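Exonuclease mut-7 homolog (Aedes aegypti, PDB 7JW2) probably acts as a magnesium-dependent 3'-5' exoribonuclease that trims the 3' ends of Argonaute-bound microRNAs, this chain being its exonuclease (EXO) domain. Local coordinates at residues Glu194-Asp197 / Ala198-Gln202; Arg6-Glu9 / Ser10-His13; Phe84-Asp87 / Asp88-Lys91. All coordinates share one frame; numbering follows the deposited sequence.

The three contacts are local contacts within one chain, two turns and a piece of helix, in a DEDD-type, RNase H-like exonuclease domain, in the order contact 2, contact 3, contact 1. Contact 2 (6-13) leads into strand 12-15 and contact 3 (84-91) into strand 90-93, so both reach the six-stranded mixed sheet, the first at an outermost strand; their centres lie about 24 Å apart. Contact 1 (194-202) belongs to the long helix 179-205. The centre of contact 1 is about 22 Å from that of contact 2 and 19 Å from that of contact 3. This helix packs on strand 12-15 through Ala186 and Val12, covering the strand that contact 2 begins.

Contact 1: Glu194-Asp197 / Ala198-Gln202; sequences EIYD and AIEKQ
The Tyr196 ring and the Glu200 carboxylate meet obliquely, their planes 66° apart, with Glu200 OE2 3.7 Å from Tyr196 CE2. They stand one turn apart on helix 179-205 of the RNase H-like exonuclease fold, an i to i+4 pair, and a water lies between their ends, accepting from Tyr196 OH; its approach to Glu200 OE2 is so short that this leg is doubtful. With its CG anti to the backbone N (chi1 -173°), Tyr196 leans along the helix toward Glu200, while Leu125 and Leu128 of helix 125-132 and Leu214 of helix 210-217 touch its side chain.

The main chain runs in regular alpha-helical bonds, from Ala198 N to Glu194 O through to Lys201 N to Asp197 O; the Glu200 N to Tyr196 O bond is 2.9 Å long and nearly straight. On the buried side Ile195 and Ile199 lie side by side and point the same way, CG2 of Ile195 being 4.0 Å from CD1 of Ile199. Ile195 also packs against helix 151-159, and Ile199 against Phe138 and Phe140.

On the more exposed side the Lys201 chain runs extended past the Asp197 carbonyl and bends only at its last torsion, bringing NZ into a salt bridge with the Asp197 carboxylate. The two carboxylates, 4.3 Å apart from Asp197 OD1 to Glu200 OE1, are probably kept compatible by Lys201 NZ and by a second water, which donates to Glu200 OE1 and weakly to Asp197 OD1. Lys201 NZ meets Asp197 OD1 on its syn side at 3.1 Å, 30° out of the carboxylate plane, and reaches OD2 only weakly at 3.4 Å.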
loop_
_atom_site.group_PDB
_atom_site.type_symbol
_atom_site.label_atom_id
_atom_site.label_comp_id
_atom_site.label_asym_id
_atom_site.label_seq_id
_atom_site.Cartn_x
_atom_site.Cartn_y
_atom_site.Cartn_z
ATOM N N GLU A 194 -3.700 7.567 -24.479
ATOM C CA GLU A 194 -3.338 8.179 -25.758
ATOM C C GLU A 194 -4.569 8.614 -26.543
ATOM O O GLU A 194 -4.554 9.670 -27.192
ATOM C CB GLU A 194 -2.502 7.196 -26.582
ATOM C CG GLU A 194 -1.261 6.690 -25.876
ATOM C CD GLU A 194 -0.607 5.544 -26.621
ATOM O OE1 GLU A 194 -1.239 4.472 -26.733
ATOM O OE2 GLU A 194 0.548 5.706 -27.076
ATOM N N ILE A 195 -5.646 7.822 -26.497
ATOM C CA ILE A 195 -6.894 8.207 -27.154
ATOM C C ILE A 195 -7.456 9.487 -26.541
ATOM O O ILE A 195 -7.813 10.432 -27.257
ATOM C CB ILE A 195 -7.913 7.060 -27.086
ATOM C CG1 ILE A 195 -7.538 5.950 -28.074
ATOM C CG2 ILE A 195 -9.301 7.564 -27.367
ATOM C CD1 ILE A 195 -8.290 4.666 -27.814
ATOM N N TYR A 196 -7.565 9.536 -25.208
ATOM C CA TYR A 196 -8.107 10.733 -24.569
ATOM C C TYR A 196 -7.297 11.964 -24.943
ATOM O O TYR A 196 -7.862 13.031 -25.233
ATOM C CB TYR A 196 -8.153 10.557 -23.043
ATOM C CG TYR A 196 -8.871 11.713 -22.389
ATOM C CD1 TYR A 196 -10.255 11.807 -22.444
ATOM C CD2 TYR A 196 -8.168 12.740 -21.779
ATOM C CE1 TYR A 196 -10.930 12.884 -21.891
ATOM C CE2 TYR A 196 -8.842 13.827 -21.222
ATOM C CZ TYR A 196 -10.223 13.878 -21.282
ATOM O OH TYR A 196 -10.918 14.943 -20.743
ATOM N N ASP A 197 -5.972 11.834 -24.940
ATOM C CA ASP A 197 -5.110 12.968 -25.264
ATOM C C ASP A 197 -5.360 13.457 -26.688
ATOM O O ASP A 197 -5.421 14.668 -26.938
ATOM C CB ASP A 197 -3.652 12.560 -25.061
ATOM C CG ASP A 197 -2.681 13.657 -25.409
ATOM O OD1 ASP A 197 -2.465 14.546 -24.563
ATOM O OD2 ASP A 197 -2.120 13.616 -26.520
ATOM N N ALA A 198 -5.552 12.535 -27.629
ATOM C CA ALA A 198 -5.790 12.941 -29.015
ATOM C C ALA A 198 -7.125 13.660 -29.168
ATOM O O ALA A 198 -7.224 14.653 -29.907
ATOM C CB ALA A 198 -5.732 11.716 -29.929
ATOM N N ILE A 199 -8.166 13.185 -28.483
ATOM C CA ILE A 199 -9.470 13.830 -28.566
ATOM C C ILE A 199 -9.433 15.204 -27.910
ATOM O O ILE A 199 -9.986 16.172 -28.443
ATOM C CB ILE A 199 -10.552 12.934 -27.944
ATOM C CG1 ILE A 199 -10.679 11.645 -28.770
ATOM C CG2 ILE A 199 -11.878 13.676 -27.887
ATOM C CD1 ILE A 199 -11.714 10.673 -28.260
ATOM N N GLU A 200 -8.794 15.305 -26.744
ATOM C CA GLU A 200 -8.601 16.590 -26.074
ATOM C C GLU A 200 -7.974 17.613 -27.015
ATOM O O GLU A 200 -8.454 18.752 -27.130
ATOM C CB GLU A 200 -7.719 16.370 -24.839
ATOM C CG GLU A 200 -7.660 17.480 -23.812
ATOM C CD GLU A 200 -6.947 17.016 -22.545
ATOM O OE1 GLU A 200 -5.857 16.412 -22.662
ATOM O OE2 GLU A 200 -7.483 17.231 -21.437
ATOM N N LYS A 201 -6.896 17.220 -27.700
ATOM C CA LYS A 201 -6.191 18.150 -28.578
ATOM C C LYS A 201 -7.085 18.624 -29.715
ATOM O O LYS A 201 -7.057 19.806 -30.086
ATOM C CB LYS A 201 -4.922 17.497 -29.127
ATOM C CG LYS A 201 -3.762 17.493 -28.155
ATOM C CD LYS A 201 -2.613 16.638 -28.663
ATOM C CE LYS A 201 -1.427 16.658 -27.700
ATOM N NZ LYS A 201 -1.820 16.987 -26.299
ATOM N N GLN A 202 -7.900 17.729 -30.274
ATOM C CA GLN A 202 -8.746 18.137 -31.390
ATOM C C GLN A 202 -9.926 18.994 -30.933
ATOM O O GLN A 202 -10.337 19.908 -31.658
ATOM C CB GLN A 202 -9.216 16.902 -32.166
ATOM C CG GLN A 202 -10.311 17.157 -33.194
ATOM C CD GLN A 202 -9.890 18.044 -34.351
ATOM O OE1 GLN A 202 -10.744 18.564 -35.063
ATOM N NE2 GLN A 202 -8.582 18.202 -34.557
HETATM O O HOH W 1 -9.755 17.322 -20.653
HETATM O O HOH W 2 -4.278 14.006 -21.700
#

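Contact 2: Arg6-Glu9 / Ser10-His13; sequences RLDE and SHVH
Asp8 and Ser10 are joined by a short hydrogen bond, 2.5 Å from Ser10 OG to Asp8 OD1, in which the hydroxyl donates from above the carboxylate plane, 45° out of it. Asp8 OD1 also takes a weak bond from Ser10 N at 3.4 Å, so the carboxylate of Asp8 covers the start of the turn as in an Asx turn. With CG anti to its own backbone N (chi1 171°), Asp8 swings its carboxylate forward along the chain to reach both donors.

Two backbone bonds close the turn behind it: His11 N to Asp8 O at 2.9 Å and Val12 N to Glu9 O at 3.2 Å. Both span three residues, as in a short 3-10 turn.

Packing is light. CB of Asp8 lies at the edge of the His11 imidazole, 4.2 Å from His11 CD2, while ND1 of that ring bonds to Asp60. Leu7 CB is 4.4 Å from His11 CB. Val12 CG2 lies 3.9 Å from Asp8 O.

The turn delivers the chain into strand 12-15, whose backbone pairs with strand 61-65 through His13 with Val61 and Met63. Leu7 rests on Phe190 and Val12 on Ala186, both of helix 179-205, and Val12 also touches Met63. Leu7 before the turn and Val12 at the start of strand 12-15, an outermost strand of the sheet, thus both pack on that helix.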
loop_
_atom_site.group_PDB
_atom_site.type_symbol
_atom_site.label_atom_id
_atom_site.label_comp_id
_atom_site.label_asym_id
_atom_site.label_seq_id
_atom_site.Cartn_x
_atom_site.Cartn_y
_atom_site.Cartn_z
ATOM N N ARG A 6 4.809 2.736 -25.737
ATOM C CA ARG A 6 6.031 3.530 -25.748
ATOM C C ARG A 6 6.805 3.467 -24.439
ATOM O O ARG A 6 7.980 3.849 -24.418
ATOM C CB ARG A 6 5.721 4.984 -26.115
ATOM C CG ARG A 6 4.838 5.748 -25.165
ATOM C CD ARG A 6 4.619 7.117 -25.781
ATOM N NE ARG A 6 3.690 7.969 -25.054
ATOM C CZ ARG A 6 3.987 8.587 -23.917
ATOM N NH1 ARG A 6 5.179 8.417 -23.357
ATOM N NH2 ARG A 6 3.088 9.369 -23.329
ATOM N N LEU A 7 6.203 2.965 -23.366
ATOM C CA LEU A 7 6.919 2.844 -22.105
ATOM C C LEU A 7 7.993 1.764 -22.179
ATOM O O LEU A 7 7.839 0.735 -22.844
ATOM C CB LEU A 7 5.952 2.520 -20.969
ATOM C CG LEU A 7 4.829 3.522 -20.735
ATOM C CD1 LEU A 7 3.963 3.062 -19.563
ATOM C CD2 LEU A 7 5.396 4.905 -20.474
ATOM N N ASP A 8 9.092 2.010 -21.472
ATOM C CA ASP A 8 10.123 0.997 -21.309
ATOM C C ASP A 8 9.570 -0.190 -20.524
ATOM O O ASP A 8 8.652 -0.049 -19.708
ATOM C CB ASP A 8 11.334 1.601 -20.596
ATOM C CG ASP A 8 12.357 0.562 -20.195
ATOM O OD1 ASP A 8 12.973 0.723 -19.122
ATOM O OD2 ASP A 8 12.549 -0.415 -20.950
ATOM N N GLU A 9 10.137 -1.373 -20.784
ATOM C CA GLU A 9 9.683 -2.587 -20.111
ATOM C C GLU A 9 9.858 -2.504 -18.599
ATOM O O GLU A 9 9.130 -3.173 -17.855
ATOM C CB GLU A 9 10.430 -3.804 -20.658
ATOM C CG GLU A 9 9.947 -4.269 -22.018
ATOM C CD GLU A 9 10.936 -5.197 -22.697
ATOM O OE1 GLU A 9 10.635 -5.675 -23.812
ATOM O OE2 GLU A 9 12.015 -5.449 -22.113
ATOM N N SER A 10 10.815 -1.706 -18.121
ATOM C CA SER A 10 10.986 -1.525 -16.684
ATOM C C SER A 10 9.854 -0.728 -16.050
ATOM O O SER A 10 9.809 -0.615 -14.821
ATOM C CB SER A 10 12.317 -0.835 -16.395
ATOM O OG SER A 10 12.245 0.540 -16.724
ATOM N N HIS A 11 8.949 -0.171 -16.851
ATOM C CA HIS A 11 7.794 0.552 -16.337
ATOM C C HIS A 11 6.496 -0.211 -16.567
ATOM O O HIS A 11 5.410 0.369 -16.460
ATOM C CB HIS A 11 7.729 1.950 -16.956
ATOM C CG HIS A 11 8.798 2.867 -16.450
ATOM N ND1 HIS A 11 8.718 3.494 -15.227
ATOM C CD2 HIS A 11 9.986 3.236 -16.985
ATOM C CE1 HIS A 11 9.803 4.225 -15.035
ATOM N NE2 HIS A 11 10.590 4.082 -16.087
ATOM N N VAL A 12 6.595 -1.500 -16.891
ATOM C CA VAL A 12 5.456 -2.407 -16.992
ATOM C C VAL A 12 5.609 -3.432 -15.879
ATOM O O VAL A 12 6.611 -4.157 -15.836
ATOM C CB VAL A 12 5.396 -3.084 -18.367
ATOM C CG1 VAL A 12 4.237 -4.051 -18.435
ATOM C CG2 VAL A 12 5.306 -2.024 -19.464
ATOM N N HIS A 13 4.623 -3.502 -14.980
ATOM C CA HIS A 13 4.765 -4.220 -13.716
ATOM C C HIS A 13 3.720 -5.317 -13.603
ATOM O O HIS A 13 2.518 -5.040 -13.647
ATOM C CB HIS A 13 4.633 -3.258 -12.536
ATOM C CG HIS A 13 5.433 -2.007 -12.693
ATOM N ND1 HIS A 13 6.781 -1.942 -12.407
ATOM C CD2 HIS A 13 5.080 -0.774 -13.126
ATOM C CE1 HIS A 13 7.221 -0.719 -12.647
ATOM N NE2 HIS A 13 6.207 0.010 -13.081
#

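Contact 3: Phe84-Asp87 / Asp88-Lys91; sequences FNRD and DVLK
Arg86 and Asp88 form the charged part of this contact, a bidentate salt bridge across the type I beta turn Arg86-Val89. The guanidinium approaches side-on, with one nitrogen to each carboxylate oxygen: Arg86 NE donates to Asp88 OD1 at 3.0 Å, and Arg86 NH2 to Asp88 OD2 at 2.9 Å with a nearly straight angle of 170°. The two planes are nonetheless 55° apart. OD2 lies at the guanidinium edge and in its plane, yet NH2 meets that oxygen from above the carboxylate plane; OD1 is met on its syn side. A bend at chi3 of Arg86 (60°) turns the guanidinium back over the turn, toward Asp88. NH1 points elsewhere, to the carbonyl oxygens of Asn82 and Cys29.

Van der Waals packing comes next. CG2 of Val89 sits over the centre of one guanidinium face, 3.5 Å from CZ of Arg86. Separately, the ring of Phe84 approaches Lys91 obliquely, Phe84 CD2 to Lys91 CG 4.4 Å, and makes edge-to-face contacts with Phe36 and Phe110.

Lysine-to-carbonyl bonds form the third group. Bends at chi2 and chi3 curl the buried Lys91 chain back to the end of helix 73-84. There Lys91 NZ donates to Phe84 O at 3.0 Å, from above the carbonyl plane, and to Val89 O at 2.7 Å. Val83 O and Ser120 O are further acceptors; with three N-H for four acceptors, some of these bonds must be shared. Arg86 O lies 2.8 Å from Lys91 NZ.

A buried ammonium is thus surrounded by backbone oxygens, which probably stabilise its positive charge while tying the helix end, the turn and the start of strand 90-93 together. Arg86 likewise ties the Asp88 carboxylate, through NE and NH2, to Asn82 O and Cys29 O, which NH1 meets.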
loop_
_atom_site.group_PDB
_atom_site.type_symbol
_atom_site.label_atom_id
_atom_site.label_comp_id
_atom_site.label_asym_id
_atom_site.label_seq_id
_atom_site.Cartn_x
_atom_site.Cartn_y
_atom_site.Cartn_z
ATOM N N PHE A 84 -10.707 3.870 -7.434
ATOM C CA PHE A 84 -11.873 3.841 -8.314
ATOM C C PHE A 84 -13.023 4.702 -7.815
ATOM O O PHE A 84 -13.654 5.411 -8.614
ATOM C CB PHE A 84 -12.330 2.405 -8.527
ATOM C CG PHE A 84 -11.513 1.690 -9.531
ATOM C CD1 PHE A 84 -10.269 1.188 -9.187
ATOM C CD2 PHE A 84 -11.944 1.583 -10.844
ATOM C CE1 PHE A 84 -9.482 0.543 -10.123
ATOM C CE2 PHE A 84 -11.171 0.939 -11.787
ATOM C CZ PHE A 84 -9.933 0.419 -11.432
ATOM N N ASN A 85 -13.322 4.661 -6.522
ATOM C CA ASN A 85 -14.472 5.386 -5.977
ATOM C C ASN A 85 -14.096 6.759 -5.462
ATOM O O ASN A 85 -14.548 7.187 -4.395
ATOM C CB ASN A 85 -15.124 4.554 -4.878
ATOM C CG ASN A 85 -15.725 3.275 -5.404
ATOM O OD1 ASN A 85 -16.087 3.182 -6.579
ATOM N ND2 ASN A 85 -15.832 2.277 -4.539
ATOM N N ARG A 86 -13.238 7.453 -6.194
ATOM C CA ARG A 86 -12.800 8.797 -5.857
ATOM C C ARG A 86 -13.211 9.745 -6.969
ATOM O O ARG A 86 -12.880 9.516 -8.137
ATOM C CB ARG A 86 -11.293 8.842 -5.676
ATOM C CG ARG A 86 -10.809 8.201 -4.422
ATOM C CD ARG A 86 -9.314 8.260 -4.383
ATOM N NE ARG A 86 -8.821 9.636 -4.427
ATOM C CZ ARG A 86 -7.534 9.940 -4.512
ATOM N NH1 ARG A 86 -6.635 8.966 -4.581
ATOM N NH2 ARG A 86 -7.146 11.210 -4.537
ATOM N N ASP A 87 -13.908 10.820 -6.609
ATOM C CA ASP A 87 -14.318 11.792 -7.611
ATOM C C ASP A 87 -13.168 12.673 -8.090
ATOM O O ASP A 87 -13.332 13.364 -9.102
ATOM C CB ASP A 87 -15.439 12.675 -7.058
ATOM C CG ASP A 87 -16.782 11.959 -7.003
ATOM O OD1 ASP A 87 -17.677 12.422 -6.258
ATOM O OD2 ASP A 87 -16.951 10.939 -7.704
ATOM N N ASP A 88 -12.022 12.669 -7.405
ATOM C CA ASP A 88 -10.902 13.535 -7.755
ATOM C C ASP A 88 -9.841 12.828 -8.593
ATOM O O ASP A 88 -8.766 13.392 -8.820
ATOM C CB ASP A 88 -10.274 14.162 -6.488
ATOM C CG ASP A 88 -9.784 13.124 -5.476
ATOM O OD1 ASP A 88 -10.263 11.975 -5.515
ATOM O OD2 ASP A 88 -8.923 13.461 -4.625
ATOM N N VAL A 89 -10.104 11.599 -9.041
ATOM C CA VAL A 89 -9.213 10.882 -9.951
ATOM C C VAL A 89 -10.015 10.486 -11.183
ATOM O O VAL A 89 -11.039 9.804 -11.073
ATOM C CB VAL A 89 -8.588 9.643 -9.291
ATOM C CG1 VAL A 89 -7.556 9.021 -10.220
ATOM C CG2 VAL A 89 -7.991 10.011 -7.944
ATOM N N LEU A 90 -9.584 10.956 -12.348
ATOM C CA LEU A 90 -10.209 10.545 -13.604
ATOM C C LEU A 90 -9.781 9.124 -13.966
ATOM O O LEU A 90 -8.587 8.828 -13.990
ATOM C CB LEU A 90 -9.825 11.518 -14.724
ATOM C CG LEU A 90 -10.319 11.159 -16.125
ATOM C CD1 LEU A 90 -11.841 11.128 -16.190
ATOM C CD2 LEU A 90 -9.761 12.124 -17.159
ATOM N N LYS A 91 -10.752 8.252 -14.224
ATOM C CA LYS A 91 -10.490 6.916 -14.755
ATOM C C LYS A 91 -10.981 6.858 -16.194
ATOM O O LYS A 91 -12.112 7.261 -16.482
ATOM C CB LYS A 91 -11.183 5.815 -13.937
ATOM C CG LYS A 91 -10.429 5.326 -12.691
ATOM C CD LYS A 91 -10.530 6.352 -11.537
ATOM C CE LYS A 91 -11.978 6.660 -11.173
ATOM N NZ LYS A 91 -12.100 7.541 -9.938
#